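PDB 3M7N: probable exosome complex exonuclease 1, which probably serves as a catalytic component of the archaeal exosome, degrading RNA from its 3' end and also able to synthesize heteromeric RNA tails. Local coordinates for residues R137-S145 / G157-G165. The protein carries 1 engineered substitution. Sequence-based numbering, arbitrary orientation.
Sequences RTACLNAAS and GMITSVAVG. With nucleotides of chain L.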
# COMPACT_ATOMS: atom_id res chain seq x y z
N ARG E 137 -13.76 11.94 22.41
CA ARG E 137 -13.28 10.56 22.53
C ARG E 137 -14.09 9.76 23.57
O ARG E 137 -14.32 8.57 23.40
CB ARG E 137 -11.77 10.50 22.79
CG ARG E 137 -11.38 10.35 24.24
CD ARG E 137 -9.88 10.52 24.39
NE ARG E 137 -9.43 11.74 23.74
CZ ARG E 137 -8.15 12.07 23.57
NH1 ARG E 137 -7.20 11.27 24.02
NH2 ARG E 137 -7.83 13.20 22.96
N THR E 138 -14.53 10.43 24.64
CA THR E 138 -15.35 9.76 25.67
C THR E 138 -16.76 9.49 25.12
O THR E 138 -17.29 8.39 25.26
CB THR E 138 -15.38 10.55 27.02
OG1 THR E 138 -16.16 11.75 26.89
CG2 THR E 138 -13.98 10.92 27.46
N ALA E 139 -17.34 10.48 24.44
CA ALA E 139 -18.58 10.28 23.71
C ALA E 139 -18.53 9.06 22.78
O ALA E 139 -19.42 8.19 22.84
CB ALA E 139 -18.94 11.52 22.94
N CYS E 140 -17.48 8.95 21.97
CA CYS E 140 -17.37 7.81 21.05
C CYS E 140 -17.27 6.50 21.79
O CYS E 140 -17.89 5.51 21.41
CB CYS E 140 -16.19 7.97 20.07
SG CYS E 140 -16.41 9.43 19.02
N LEU E 141 -16.48 6.47 22.85
CA LEU E 141 -16.36 5.24 23.62
C LEU E 141 -17.72 4.82 24.18
O LEU E 141 -18.07 3.63 24.17
CB LEU E 141 -15.32 5.38 24.72
CG LEU E 141 -13.84 5.22 24.37
CD1 LEU E 141 -12.95 5.62 25.57
CD2 LEU E 141 -13.55 3.79 23.90
N ASN E 142 -18.52 5.79 24.65
CA ASN E 142 -19.83 5.44 25.18
C ASN E 142 -20.71 4.92 24.07
O ASN E 142 -21.43 3.93 24.26
CB ASN E 142 -20.52 6.62 25.90
CG ASN E 142 -19.87 6.94 27.22
OD1 ASN E 142 -19.56 6.04 28.01
ND2 ASN E 142 -19.63 8.23 27.46
N ALA E 143 -20.67 5.60 22.93
CA ALA E 143 -21.51 5.19 21.80
C ALA E 143 -21.08 3.82 21.30
O ALA E 143 -21.91 2.96 21.01
CB ALA E 143 -21.46 6.22 20.70
N ALA E 144 -19.77 3.60 21.27
CA ALA E 144 -19.28 2.31 20.78
C ALA E 144 -19.71 1.11 21.64
O ALA E 144 -20.04 0.05 21.11
CB ALA E 144 -17.78 2.34 20.59
N SER E 145 -19.71 1.27 22.97
CA SER E 145 -20.11 0.18 23.87
C SER E 145 -21.59 -0.12 23.71
O SER E 145 -22.01 -1.28 23.78
CB SER E 145 -19.79 0.52 25.35
OG SER E 145 -19.92 -0.62 26.20
N GLY E 157 -18.41 -6.86 30.35
CA GLY E 157 -19.34 -5.90 30.88
C GLY E 157 -19.31 -4.69 29.96
O GLY E 157 -18.85 -4.78 28.84
N MET E 158 -19.78 -3.56 30.45
CA MET E 158 -19.88 -2.39 29.62
C MET E 158 -18.71 -1.44 29.80
O MET E 158 -17.99 -1.47 30.79
CB MET E 158 -21.20 -1.69 29.90
CG MET E 158 -22.36 -2.31 29.13
SD MET E 158 -22.63 -1.28 27.69
CE MET E 158 -22.01 0.25 28.40
N ILE E 159 -18.53 -0.57 28.82
CA ILE E 159 -17.46 0.39 28.86
C ILE E 159 -18.12 1.74 29.01
O ILE E 159 -19.01 2.09 28.25
CB ILE E 159 -16.62 0.32 27.56
CG1 ILE E 159 -15.71 -0.91 27.57
CG2 ILE E 159 -15.79 1.56 27.39
CD1 ILE E 159 -14.65 -0.90 28.67
N THR E 160 -17.69 2.51 30.00
CA THR E 160 -18.31 3.79 30.24
C THR E 160 -17.21 4.82 30.45
O THR E 160 -16.19 4.55 31.09
CB THR E 160 -19.28 3.72 31.46
OG1 THR E 160 -20.19 2.62 31.31
CG2 THR E 160 -20.07 5.03 31.61
N SER E 161 -17.42 6.01 29.94
CA SER E 161 -16.31 6.92 29.82
C SER E 161 -16.70 8.37 30.09
O SER E 161 -17.74 8.83 29.63
CB SER E 161 -15.71 6.75 28.40
OG SER E 161 -14.71 7.72 28.14
N VAL E 162 -15.85 9.07 30.85
CA VAL E 162 -15.94 10.51 31.01
C VAL E 162 -14.56 11.07 31.30
O VAL E 162 -13.69 10.37 31.81
CB VAL E 162 -16.75 10.93 32.28
CG1 VAL E 162 -17.71 12.07 31.96
CG2 VAL E 162 -17.43 9.76 32.92
N ALA E 163 -14.39 12.36 31.05
CA ALA E 163 -13.18 13.06 31.44
C ALA E 163 -13.45 13.95 32.66
O ALA E 163 -14.56 14.40 32.88
CB ALA E 163 -12.65 13.92 30.29
N VAL E 164 -12.41 14.17 33.46
CA VAL E 164 -12.48 15.18 34.49
C VAL E 164 -11.52 16.25 34.06
O VAL E 164 -10.40 15.94 33.62
CB VAL E 164 -12.06 14.62 35.87
CG1 VAL E 164 -11.71 15.77 36.82
CG2 VAL E 164 -13.16 13.74 36.45
N GLY E 165 -11.95 17.50 34.16
CA GLY E 165 -11.09 18.63 33.86
C GLY E 165 -10.64 19.31 35.14
O GLY E 165 -10.97 18.89 36.24
P C L 6 -8.54 16.86 22.83
OP1 C L 6 -9.13 16.24 24.05
OP2 C L 6 -7.43 16.17 22.14
O5' C L 6 -9.72 17.19 21.79
C5' C L 6 -10.88 17.87 22.28
C4' C L 6 -11.53 18.77 21.25
O4' C L 6 -10.55 19.62 20.58
C3' C L 6 -12.20 18.09 20.07
O3' C L 6 -13.38 17.41 20.48
C2' C L 6 -12.48 19.33 19.22
O2' C L 6 -13.55 20.12 19.72
C1' C L 6 -11.15 20.08 19.38
N1 C L 6 -10.25 19.83 18.22
C2 C L 6 -10.46 20.58 17.06
O2 C L 6 -11.36 21.43 17.04
N3 C L 6 -9.66 20.37 15.98
C4 C L 6 -8.69 19.44 16.04
N4 C L 6 -7.93 19.27 14.95
C5 C L 6 -8.47 18.67 17.23
C6 C L 6 -9.27 18.89 18.28
O HOH W 1 -16.30 13.67 29.10
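Ser161 of strand 158-165 is pressed against helix 137-145 between Thr138, Leu141 and Asn142. With its hydroxyl anti to the backbone N (chi1 173°), its OG comes to 3.1 Å from Thr138 CB and also meets the CD1 branch of Leu141, while its hydrogen bond goes to the carbonyl of Phe189 on the next strand. Thr138 CG2 packs against the same OG and the Val162-Ala163 peptide, 3.9 Å from Val162 C. Asn142 reads both backbone groups of Ser161. Its OD1 accepts from Ser161 N at 2.9 Å, a bent bond whose donor is tilted from the carbonyl plane; its ND2 donates to Ser161 O at 2.9 Å, more nearly straight and on a lone pair in the carbonyl plane. Replaced by an alanine, Asn142 would lose its amide, and these buried backbone groups would probably be left without their partners from the helix. One turn further on, chi1 of -168° brings Ser145 OG to Ile159 N, which donates to it at 3.0 Å in a nearly straight bond (165°); Ser145 CB rests against Ile159 O and CB, and Met158 SD and CE pack beside OG. A water bridges Thr138 OG1, also bonded to Gly135 O, and Ala163 N. Arg137 NH2 approaches the RNA phosphate of C6, chain L. Cys140 and Ala144 pack on strands 74-81 and 122-129, so helix 136-150 is sandwiched between two beta-sheets, as is characteristic of the RNase PH fold.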